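PDB 2YZI: CBS domain-containing protein from Pyrococcus horikoshii, which is of unknown function but, as a tandem CBS-domain protein, may sense or bind an adenosine-containing ligand as many relatives do. Local coordinates for residues S30-L41 with G52-I60; I9-L17 with L107-F118. All blocks are in the same frame, centred on the assembly; numbering follows the deposited sequence.

How the interactions relate
Both interactions are built on a hairpin of a CBS domain, but they use it differently. Interaction 1 stays within one CBS domain: hairpin strands 40-44 and 50-55 pair, and the helices next to them pack through selenomethionine, isoleucine and an extended lysine that reaches the second subunit. Interaction 2 joins the two CBS sequences, laying the loop 9-17 along the other hairpin, 105-110 with 113-119; its apolar side is largely covered, while Lys15 lies exposed at its edge. Their centres lie about 17 Å apart, yet they touch: Lys16 NZ probably bonds to Phe36 O, and Ser40 packs on Ile117 where the two sheets meet.

Interaction 1: S30-L41 with G52-I60; sequences SRLMMEFDVGSL and GFFTKSDII
Leu41 and Phe54 face each other across the antiparallel strands 40-44 and 50-55, a hydrogen-bonded pair. Leu41 N gives to Phe54 O at 3.0 Å and Phe54 N returns the bond to Leu41 O. One step on, Ser40 and Thr55 form a non-hydrogen-bonded pair, and where the strands part Lys56 N makes a weak bond to Gly39 O.

Most apolar contacts lie on the Leu41 and Phe54 side. Leu41 runs alongside the Phe54 side chain, its CB over one face of the ring toward the rim and its CD1 3.6 Å from Phe54 CZ. From helix 26-35, Met33, a selenomethionine, slides past Ile59 with SE 3.9 Å from Ile59 CD1, and its chain bends at chi3 (109°) to lay CE against Lys56 CG. On the other side of the hairpin, Ser40 CB sits 3.7 Å from Phe53 CZ.

Polar groups finish the turn into the second helix. Thr55 and Asp58 form a capping box: Asp58 N gives to Thr55 OG1 at 3.1 Å, and Thr55 N gives to Asp58 OD2, while Arg61 holds the other carboxylate oxygen. Lys56 stays extended beyond CG and passes alongside the 38-39 loop, its CE 3.2 Å from Val38 O and its NZ 3.8 Å from Met34 SE, to bond Ser57 OG of the second subunit.

The chemistry thus divides by place: backbone bonds set the hairpin, apolar chains pack between the hairpin and the two helices, and the lysine carries its amino group past Met33, Met34 and the Val38 and Gly39 backbone to the second subunit.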
loop_
_atom_site.group_PDB
_atom_site.type_symbol
_atom_site.label_atom_id
_atom_site.label_comp_id
_atom_site.label_asym_id
_atom_site.label_seq_id
_atom_site.Cartn_x
_atom_site.Cartn_y
_atom_site.Cartn_z
ATOM N N SER B 30 -1.324 -0.886 14.849
ATOM C CA SER B 30 -1.259 -1.903 13.801
ATOM C C SER B 30 -2.563 -2.691 13.698
ATOM O O SER B 30 -3.045 -2.962 12.600
ATOM C CB SER B 30 -0.103 -2.879 14.054
ATOM O OG SER B 30 1.151 -2.282 13.783
ATOM N N ARG B 31 -3.131 -3.052 14.844
ATOM C CA ARG B 31 -4.370 -3.813 14.858
ATOM C C ARG B 31 -5.511 -2.978 14.309
ATOM O O ARG B 31 -6.327 -3.460 13.519
ATOM C CB ARG B 31 -4.714 -4.267 16.275
ATOM C CG ARG B 31 -5.968 -5.122 16.351
ATOM C CD ARG B 31 -6.542 -5.059 17.735
ATOM N NE ARG B 31 -6.941 -3.697 18.079
ATOM C CZ ARG B 31 -8.023 -3.096 17.599
ATOM N NH1 ARG B 31 -8.823 -3.735 16.753
ATOM N NH2 ARG B 31 -8.301 -1.856 17.965
ATOM N N LEU B 32 -5.569 -1.726 14.740
ATOM C CA LEU B 32 -6.603 -0.813 14.277
ATOM C C LEU B 32 -6.543 -0.666 12.750
ATOM O O LEU B 32 -7.579 -0.616 12.080
ATOM C CB LEU B 32 -6.420 0.548 14.952
ATOM C CG LEU B 32 -7.433 1.657 14.675
ATOM C CD1 LEU B 32 -8.839 1.218 15.060
ATOM C CD2 LEU B 32 -7.020 2.895 15.466
HETATM N N MSE B 33 -5.327 -0.607 12.209
HETATM C CA MSE B 33 -5.132 -0.462 10.768
HETATM C C MSE B 33 -5.624 -1.687 10.008
HETATM O O MSE B 33 -6.226 -1.569 8.941
HETATM C CB MSE B 33 -3.651 -0.239 10.445
HETATM C CG MSE B 33 -3.104 1.122 10.831
HETATM SE SE MSE B 33 -1.157 1.082 10.710
HETATM C CE MSE B 33 -0.905 2.193 9.129
HETATM N N MSE B 34 -5.354 -2.866 10.552
HETATM C CA MSE B 34 -5.781 -4.095 9.900
HETATM C C MSE B 34 -7.294 -4.241 10.013
HETATM O O MSE B 34 -7.933 -4.766 9.109
HETATM C CB MSE B 34 -5.085 -5.308 10.530
HETATM C CG MSE B 34 -3.564 -5.270 10.432
HETATM SE SE MSE B 34 -2.956 -5.137 8.590
HETATM C CE MSE B 34 -1.055 -5.336 8.826
ATOM N N GLU B 35 -7.864 -3.757 11.114
ATOM C CA GLU B 35 -9.306 -3.841 11.336
ATOM C C GLU B 35 -10.073 -2.991 10.333
ATOM O O GLU B 35 -11.012 -3.462 9.698
ATOM C CB GLU B 35 -9.663 -3.378 12.751
ATOM C CG GLU B 35 -11.144 -3.563 13.111
ATOM C CD GLU B 35 -11.542 -2.889 14.418
ATOM O OE1 GLU B 35 -10.696 -2.788 15.336
ATOM O OE2 GLU B 35 -12.711 -2.474 14.535
ATOM N N PHE B 36 -9.661 -1.737 10.193
ATOM C CA PHE B 36 -10.321 -0.809 9.287
ATOM C C PHE B 36 -9.730 -0.687 7.886
ATOM O O PHE B 36 -10.102 0.200 7.121
ATOM C CB PHE B 36 -10.430 0.552 9.960
ATOM C CG PHE B 36 -11.489 0.593 11.021
ATOM C CD1 PHE B 36 -12.833 0.660 10.669
ATOM C CD2 PHE B 36 -11.154 0.498 12.362
ATOM C CE1 PHE B 36 -13.829 0.628 11.638
ATOM C CE2 PHE B 36 -12.146 0.468 13.336
ATOM C CZ PHE B 36 -13.484 0.532 12.971
ATOM N N ASP B 37 -8.805 -1.580 7.560
ATOM C CA ASP B 37 -8.221 -1.625 6.232
ATOM C C ASP B 37 -7.579 -0.337 5.710
ATOM O O ASP B 37 -7.806 0.044 4.554
ATOM C CB ASP B 37 -9.298 -2.074 5.247
ATOM C CG ASP B 37 -8.740 -2.877 4.103
ATOM O OD1 ASP B 37 -8.230 -3.986 4.361
ATOM O OD2 ASP B 37 -8.808 -2.406 2.949
ATOM N N VAL B 38 -6.784 0.330 6.542
ATOM C CA VAL B 38 -6.112 1.555 6.112
ATOM C C VAL B 38 -4.600 1.419 6.249
ATOM O O VAL B 38 -4.105 0.741 7.153
ATOM C CB VAL B 38 -6.600 2.784 6.907
ATOM C CG1 VAL B 38 -8.062 3.047 6.593
ATOM C CG2 VAL B 38 -6.398 2.568 8.394
ATOM N N GLY B 39 -3.868 2.053 5.335
ATOM C CA GLY B 39 -2.420 1.964 5.362
ATOM C C GLY B 39 -1.728 3.038 6.178
ATOM O O GLY B 39 -0.506 3.012 6.340
ATOM N N SER B 40 -2.503 3.971 6.714
ATOM C CA SER B 40 -1.932 5.060 7.484
ATOM C C SER B 40 -2.845 5.542 8.592
ATOM O O SER B 40 -4.008 5.166 8.670
ATOM C CB SER B 40 -1.592 6.242 6.557
ATOM O OG SER B 40 -2.750 6.756 5.919
ATOM N N LEU B 41 -2.292 6.390 9.442
ATOM C CA LEU B 41 -3.014 6.959 10.563
ATOM C C LEU B 41 -2.441 8.332 10.887
ATOM O O LEU B 41 -1.241 8.558 10.746
ATOM C CB LEU B 41 -2.864 6.063 11.798
ATOM C CG LEU B 41 -3.494 4.665 11.825
ATOM C CD1 LEU B 41 -3.034 3.938 13.075
ATOM C CD2 LEU B 41 -5.018 4.774 11.810
ATOM N N GLY B 52 0.712 14.430 14.186
ATOM C CA GLY B 52 1.566 13.517 13.459
ATOM C C GLY B 52 0.872 12.687 12.401
ATOM O O GLY B 52 -0.330 12.800 12.196
ATOM N N PHE B 53 1.648 11.829 11.750
ATOM C CA PHE B 53 1.149 10.977 10.683
ATOM C C PHE B 53 2.157 9.853 10.467
ATOM O O PHE B 53 3.371 10.063 10.624
ATOM C CB PHE B 53 1.039 11.799 9.396
ATOM C CG PHE B 53 0.592 11.013 8.200
ATOM C CD1 PHE B 53 -0.763 10.798 7.957
ATOM C CD2 PHE B 53 1.529 10.510 7.292
ATOM C CE1 PHE B 53 -1.179 10.100 6.829
ATOM C CE2 PHE B 53 1.122 9.813 6.162
ATOM C CZ PHE B 53 -0.236 9.608 5.930
ATOM N N PHE B 54 1.666 8.671 10.106
ATOM C CA PHE B 54 2.552 7.541 9.850
ATOM C C PHE B 54 1.870 6.411 9.074
ATOM O O PHE B 54 0.653 6.221 9.134
ATOM C CB PHE B 54 3.154 7.019 11.166
ATOM C CG PHE B 54 2.178 6.284 12.042
ATOM C CD1 PHE B 54 1.888 4.941 11.808
ATOM C CD2 PHE B 54 1.566 6.930 13.122
ATOM C CE1 PHE B 54 1.004 4.249 12.642
ATOM C CE2 PHE B 54 0.681 6.248 13.962
ATOM C CZ PHE B 54 0.398 4.906 13.725
ATOM N N THR B 55 2.682 5.666 8.335
ATOM C CA THR B 55 2.191 4.566 7.512
ATOM C C THR B 55 2.654 3.222 8.036
ATOM O O THR B 55 3.347 3.141 9.044
ATOM C CB THR B 55 2.696 4.692 6.069
ATOM O OG1 THR B 55 4.118 4.520 6.053
ATOM C CG2 THR B 55 2.341 6.052 5.496
ATOM N N LYS B 56 2.248 2.167 7.340
ATOM C CA LYS B 56 2.635 0.813 7.699
ATOM C C LYS B 56 4.122 0.697 7.389
ATOM O O LYS B 56 4.881 0.039 8.105
ATOM C CB LYS B 56 1.836 -0.197 6.872
ATOM C CG LYS B 56 0.366 -0.322 7.271
ATOM C CD LYS B 56 -0.371 -1.333 6.394
ATOM C CE LYS B 56 -1.829 -1.509 6.826
ATOM N NZ LYS B 56 -2.601 -2.455 5.956
ATOM N N SER B 57 4.528 1.368 6.320
ATOM C CA SER B 57 5.912 1.359 5.906
ATOM C C SER B 57 6.793 1.955 6.999
ATOM O O SER B 57 7.881 1.439 7.262
ATOM C CB SER B 57 6.075 2.146 4.608
ATOM O OG SER B 57 7.351 1.927 4.049
ATOM N N ASP B 58 6.334 3.035 7.631
ATOM C CA ASP B 58 7.108 3.669 8.697
ATOM C C ASP B 58 7.312 2.658 9.810
ATOM O O ASP B 58 8.379 2.593 10.414
ATOM C CB ASP B 58 6.385 4.890 9.276
ATOM C CG ASP B 58 6.164 5.980 8.258
ATOM O OD1 ASP B 58 7.088 6.278 7.468
ATOM O OD2 ASP B 58 5.064 6.558 8.256
ATOM N N ILE B 59 6.268 1.881 10.081
ATOM C CA ILE B 59 6.311 0.856 11.115
ATOM C C ILE B 59 7.364 -0.205 10.801
ATOM O O ILE B 59 8.046 -0.680 11.703
ATOM C CB ILE B 59 4.928 0.194 11.279
ATOM C CG1 ILE B 59 3.971 1.191 11.933
ATOM C CG2 ILE B 59 5.035 -1.080 12.103
ATOM C CD1 ILE B 59 2.523 0.790 11.885
ATOM N N ILE B 60 7.510 -0.563 9.526
ATOM C CA ILE B 60 8.500 -1.569 9.150
ATOM C C ILE B 60 9.918 -1.004 9.283
ATOM O O ILE B 60 10.789 -1.626 9.885
ATOM C CB ILE B 60 8.295 -2.070 7.689
ATOM C CG1 ILE B 60 6.963 -2.810 7.544
ATOM C CG2 ILE B 60 9.423 -3.020 7.306
ATOM C CD1 ILE B 60 6.921 -4.143 8.263
#

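Interaction 2: I9-L17 with L107-F118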
loop_
_atom_site.group_PDB
_atom_site.type_symbol
_atom_site.label_atom_id
_atom_site.label_comp_id
_atom_site.label_asym_id
_atom_site.label_seq_id
_atom_site.Cartn_x
_atom_site.Cartn_y
_atom_site.Cartn_z
ATOM N N ILE B 9 -9.620 16.553 -6.875
ATOM C CA ILE B 9 -9.386 15.371 -6.052
ATOM C C ILE B 9 -10.516 15.119 -5.066
ATOM O O ILE B 9 -10.700 14.002 -4.596
ATOM C CB ILE B 9 -8.051 15.471 -5.253
ATOM C CG1 ILE B 9 -7.610 14.071 -4.814
ATOM C CG2 ILE B 9 -8.221 16.345 -4.007
ATOM C CD1 ILE B 9 -7.274 13.154 -5.963
ATOM N N LYS B 10 -11.286 16.149 -4.761
ATOM C CA LYS B 10 -12.363 15.972 -3.809
ATOM C C LYS B 10 -13.403 14.943 -4.213
ATOM O O LYS B 10 -14.165 14.481 -3.368
ATOM C CB LYS B 10 -13.043 17.314 -3.499
ATOM C CG LYS B 10 -13.616 18.072 -4.682
ATOM C CD LYS B 10 -14.136 19.426 -4.194
ATOM C CE LYS B 10 -14.806 20.223 -5.286
ATOM N NZ LYS B 10 -15.272 21.540 -4.756
ATOM N N VAL B 11 -13.433 14.560 -5.487
ATOM C CA VAL B 11 -14.421 13.576 -5.916
ATOM C C VAL B 11 -13.943 12.133 -5.742
ATOM O O VAL B 11 -14.749 11.201 -5.707
ATOM C CB VAL B 11 -14.851 13.794 -7.394
ATOM C CG1 VAL B 11 -14.984 15.273 -7.674
ATOM C CG2 VAL B 11 -13.875 13.137 -8.343
ATOM N N TYR B 12 -12.635 11.947 -5.620
ATOM C CA TYR B 12 -12.088 10.606 -5.456
ATOM C C TYR B 12 -11.590 10.341 -4.034
ATOM O O TYR B 12 -11.278 9.204 -3.682
ATOM C CB TYR B 12 -10.942 10.394 -6.441
ATOM C CG TYR B 12 -11.283 10.743 -7.866
ATOM C CD1 TYR B 12 -12.180 9.971 -8.600
ATOM C CD2 TYR B 12 -10.699 11.845 -8.489
ATOM C CE1 TYR B 12 -12.484 10.288 -9.927
ATOM C CE2 TYR B 12 -10.994 12.174 -9.813
ATOM C CZ TYR B 12 -11.886 11.388 -10.523
ATOM O OH TYR B 12 -12.173 11.700 -11.830
HETATM N N MSE B 13 -11.513 11.389 -3.219
HETATM C CA MSE B 13 -11.054 11.234 -1.846
HETATM C C MSE B 13 -12.091 10.549 -0.970
HETATM O O MSE B 13 -13.257 10.406 -1.349
HETATM C CB MSE B 13 -10.732 12.588 -1.226
HETATM C CG MSE B 13 -11.925 13.517 -1.099
HETATM SE SE MSE B 13 -11.567 14.968 0.151
HETATM C CE MSE B 13 -13.364 15.211 0.848
ATOM N N THR B 14 -11.658 10.146 0.218
ATOM C CA THR B 14 -12.544 9.500 1.175
ATOM C C THR B 14 -12.488 10.210 2.530
ATOM O O THR B 14 -11.571 10.986 2.791
ATOM C CB THR B 14 -12.157 8.032 1.395
ATOM O OG1 THR B 14 -12.928 7.503 2.478
ATOM C CG2 THR B 14 -10.677 7.910 1.748
ATOM N N LYS B 15 -13.474 9.934 3.382
ATOM C CA LYS B 15 -13.540 10.517 4.726
ATOM C C LYS B 15 -12.944 9.533 5.722
ATOM O O LYS B 15 -12.644 9.886 6.861
ATOM C CB LYS B 15 -14.994 10.799 5.132
ATOM C CG LYS B 15 -15.613 12.058 4.538
ATOM C CD LYS B 15 -15.005 13.326 5.131
ATOM C CE LYS B 15 -15.793 14.561 4.696
ATOM N NZ LYS B 15 -15.194 15.815 5.234
ATOM N N LYS B 16 -12.786 8.292 5.280
ATOM C CA LYS B 16 -12.244 7.226 6.111
ATOM C C LYS B 16 -10.810 7.526 6.566
ATOM O O LYS B 16 -9.856 6.923 6.081
ATOM C CB LYS B 16 -12.288 5.908 5.333
ATOM C CG LYS B 16 -11.800 4.694 6.101
ATOM C CD LYS B 16 -11.651 3.496 5.175
ATOM C CE LYS B 16 -12.601 2.383 5.550
ATOM N NZ LYS B 16 -12.348 1.919 6.937
ATOM N N LEU B 17 -10.673 8.450 7.509
ATOM C CA LEU B 17 -9.367 8.843 8.033
ATOM C C LEU B 17 -9.338 8.603 9.539
ATOM O O LEU B 17 -9.968 9.332 10.303
ATOM C CB LEU B 17 -9.124 10.321 7.716
ATOM C CG LEU B 17 -8.041 11.117 8.441
ATOM C CD1 LEU B 17 -6.690 10.429 8.319
ATOM C CD2 LEU B 17 -7.999 12.522 7.846
ATOM N N LEU B 107 -2.925 13.369 2.446
ATOM C CA LEU B 107 -4.001 14.059 3.156
ATOM C C LEU B 107 -4.595 15.176 2.305
ATOM O O LEU B 107 -3.878 15.864 1.580
ATOM C CB LEU B 107 -3.486 14.621 4.490
ATOM C CG LEU B 107 -3.146 13.573 5.558
ATOM C CD1 LEU B 107 -2.490 14.208 6.763
ATOM C CD2 LEU B 107 -4.418 12.868 5.969
ATOM N N ILE B 108 -5.912 15.342 2.376
ATOM C CA ILE B 108 -6.574 16.381 1.610
ATOM C C ILE B 108 -6.886 17.565 2.512
ATOM O O ILE B 108 -7.358 17.418 3.640
ATOM C CB ILE B 108 -7.866 15.868 0.950
ATOM C CG1 ILE B 108 -7.573 14.593 0.134
ATOM C CG2 ILE B 108 -8.443 16.948 0.043
ATOM C CD1 ILE B 108 -6.516 14.756 -0.956
ATOM N N GLU B 109 -6.605 18.752 1.993
ATOM C CA GLU B 109 -6.800 19.982 2.733
ATOM C C GLU B 109 -7.775 20.936 2.071
ATOM O O GLU B 109 -7.900 20.975 0.850
ATOM C CB GLU B 109 -5.434 20.658 2.917
ATOM C CG GLU B 109 -5.458 22.118 3.328
ATOM C CD GLU B 109 -5.554 23.059 2.143
ATOM O OE1 GLU B 109 -5.038 22.702 1.058
ATOM O OE2 GLU B 109 -6.132 24.158 2.304
ATOM N N GLU B 110 -8.482 21.683 2.907
ATOM C CA GLU B 110 -9.423 22.698 2.463
ATOM C C GLU B 110 -9.384 23.830 3.494
ATOM O O GLU B 110 -9.664 23.624 4.668
ATOM C CB GLU B 110 -10.844 22.138 2.349
ATOM C CG GLU B 110 -11.857 23.203 1.948
ATOM C CD GLU B 110 -13.262 22.665 1.783
ATOM O OE1 GLU B 110 -13.721 21.906 2.661
ATOM O OE2 GLU B 110 -13.917 23.015 0.778
ATOM N N GLU B 111 -9.006 25.020 3.050
ATOM C CA GLU B 111 -8.924 26.173 3.933
ATOM C C GLU B 111 -8.089 25.917 5.187
ATOM O O GLU B 111 -8.408 26.412 6.264
ATOM C CB GLU B 111 -10.332 26.624 4.324
ATOM C CG GLU B 111 -11.107 27.235 3.178
ATOM C CD GLU B 111 -12.545 27.530 3.539
ATOM O OE1 GLU B 111 -13.346 26.572 3.619
ATOM O OE2 GLU B 111 -12.873 28.718 3.747
ATOM N N GLY B 112 -7.031 25.124 5.044
ATOM C CA GLY B 112 -6.154 24.859 6.170
ATOM C C GLY B 112 -6.384 23.600 6.981
ATOM O O GLY B 112 -5.471 23.137 7.654
ATOM N N LYS B 113 -7.587 23.045 6.936
ATOM C CA LYS B 113 -7.871 21.841 7.703
ATOM C C LYS B 113 -7.832 20.561 6.866
ATOM O O LYS B 113 -8.061 20.586 5.659
ATOM C CB LYS B 113 -9.236 21.969 8.382
ATOM C CG LYS B 113 -9.312 23.067 9.440
ATOM C CD LYS B 113 -10.715 23.167 10.026
ATOM C CE LYS B 113 -10.897 24.407 10.912
ATOM N NZ LYS B 113 -12.310 24.527 11.425
ATOM N N ILE B 114 -7.539 19.439 7.512
ATOM C CA ILE B 114 -7.502 18.160 6.814
ATOM C C ILE B 114 -8.949 17.664 6.761
ATOM O O ILE B 114 -9.593 17.509 7.798
ATOM C CB ILE B 114 -6.594 17.140 7.565
ATOM C CG1 ILE B 114 -5.241 17.789 7.881
ATOM C CG2 ILE B 114 -6.364 15.899 6.704
ATOM C CD1 ILE B 114 -4.501 18.300 6.660
ATOM N N VAL B 115 -9.466 17.441 5.559
ATOM C CA VAL B 115 -10.850 17.005 5.402
ATOM C C VAL B 115 -11.029 15.600 4.867
ATOM O O VAL B 115 -12.131 15.064 4.872
ATOM C CB VAL B 115 -11.630 17.956 4.481
ATOM C CG1 VAL B 115 -11.869 19.261 5.185
ATOM C CG2 VAL B 115 -10.863 18.176 3.187
ATOM N N GLY B 116 -9.942 15.006 4.404
ATOM C CA GLY B 116 -10.018 13.664 3.880
ATOM C C GLY B 116 -8.636 13.170 3.531
ATOM O O GLY B 116 -7.637 13.779 3.912
ATOM N N ILE B 117 -8.591 12.064 2.798
ATOM C CA ILE B 117 -7.340 11.464 2.382
ATOM C C ILE B 117 -7.556 10.720 1.074
ATOM O O ILE B 117 -8.637 10.182 0.834
ATOM C CB ILE B 117 -6.837 10.472 3.446
ATOM C CG1 ILE B 117 -5.434 9.983 3.086
ATOM C CG2 ILE B 117 -7.815 9.307 3.572
ATOM C CD1 ILE B 117 -4.845 9.049 4.112
ATOM N N PHE B 118 -6.539 10.710 0.218
ATOM C CA PHE B 118 -6.619 9.989 -1.041
ATOM C C PHE B 118 -5.533 8.921 -1.010
ATOM O O PHE B 118 -4.367 9.220 -0.754
ATOM C CB PHE B 118 -6.403 10.919 -2.233
ATOM C CG PHE B 118 -6.419 10.204 -3.564
ATOM C CD1 PHE B 118 -7.588 9.620 -4.044
ATOM C CD2 PHE B 118 -5.261 10.099 -4.322
ATOM C CE1 PHE B 118 -7.609 8.931 -5.266
ATOM C CE2 PHE B 118 -5.266 9.409 -5.555
ATOM C CZ PHE B 118 -6.446 8.826 -6.024
#
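Ile9 drops its CD1 methyl over the centre of the Phe118 ring, 3.9 Å from the centroid and 11° off the ring normal, a CH-pi contact. With CG1 anti to the backbone N (chi1 -160°), the branch leads to the ring while CG2 crosses to Ile108 CD1 at 3.8 Å. Tyr12 meets the same ring from its rim: its carbonyl O lies in the ring plane, and its CB is 3.8 Å from Phe118 CE1.

Met13, a selenomethionine, crosses Ile108 obliquely, with SE 3.7 Å from Ile108 CG2. Ile108 therefore meets Ile9 through CD1 and Met13 through CG2, and a serine there would probably leave both without much of their apolar partner and open a gap beneath the loop. Gly116 CA lies 4.2 Å from Met13 SE and close to Thr14 O, at a position with little room for a CB.

Thr14 and Ile117 lie side by side, pointing the same way, CG2 to CG2. Their backbones make a single antiparallel bridge, Thr14 N to Ile117 O at 3.1 Å and Ile117 N to Thr14 O. Thr14 OG1 meanwhile accepts from Lys16 N, an ST turn, followed by an inverse gamma turn centred on Lys16. Lys15 swings back at chi2 (-70°) to give NZ to Val115 O on a lone pair, 3.2 Å away. Past the turns, Leu17 crosses Leu107 and Ile114 at about a right angle, its CD2 3.9 Å from Ile114 CG2.

Helices 91-101 and 120-127 add Met98 and Leu123 round Phe118. A loop of the first CBS sequence, just before strand 19-20, is thus laid on the outermost strand 113-119 of the second sheet, an edge-on addition consistent with the tandem CBS pair (Bateman module).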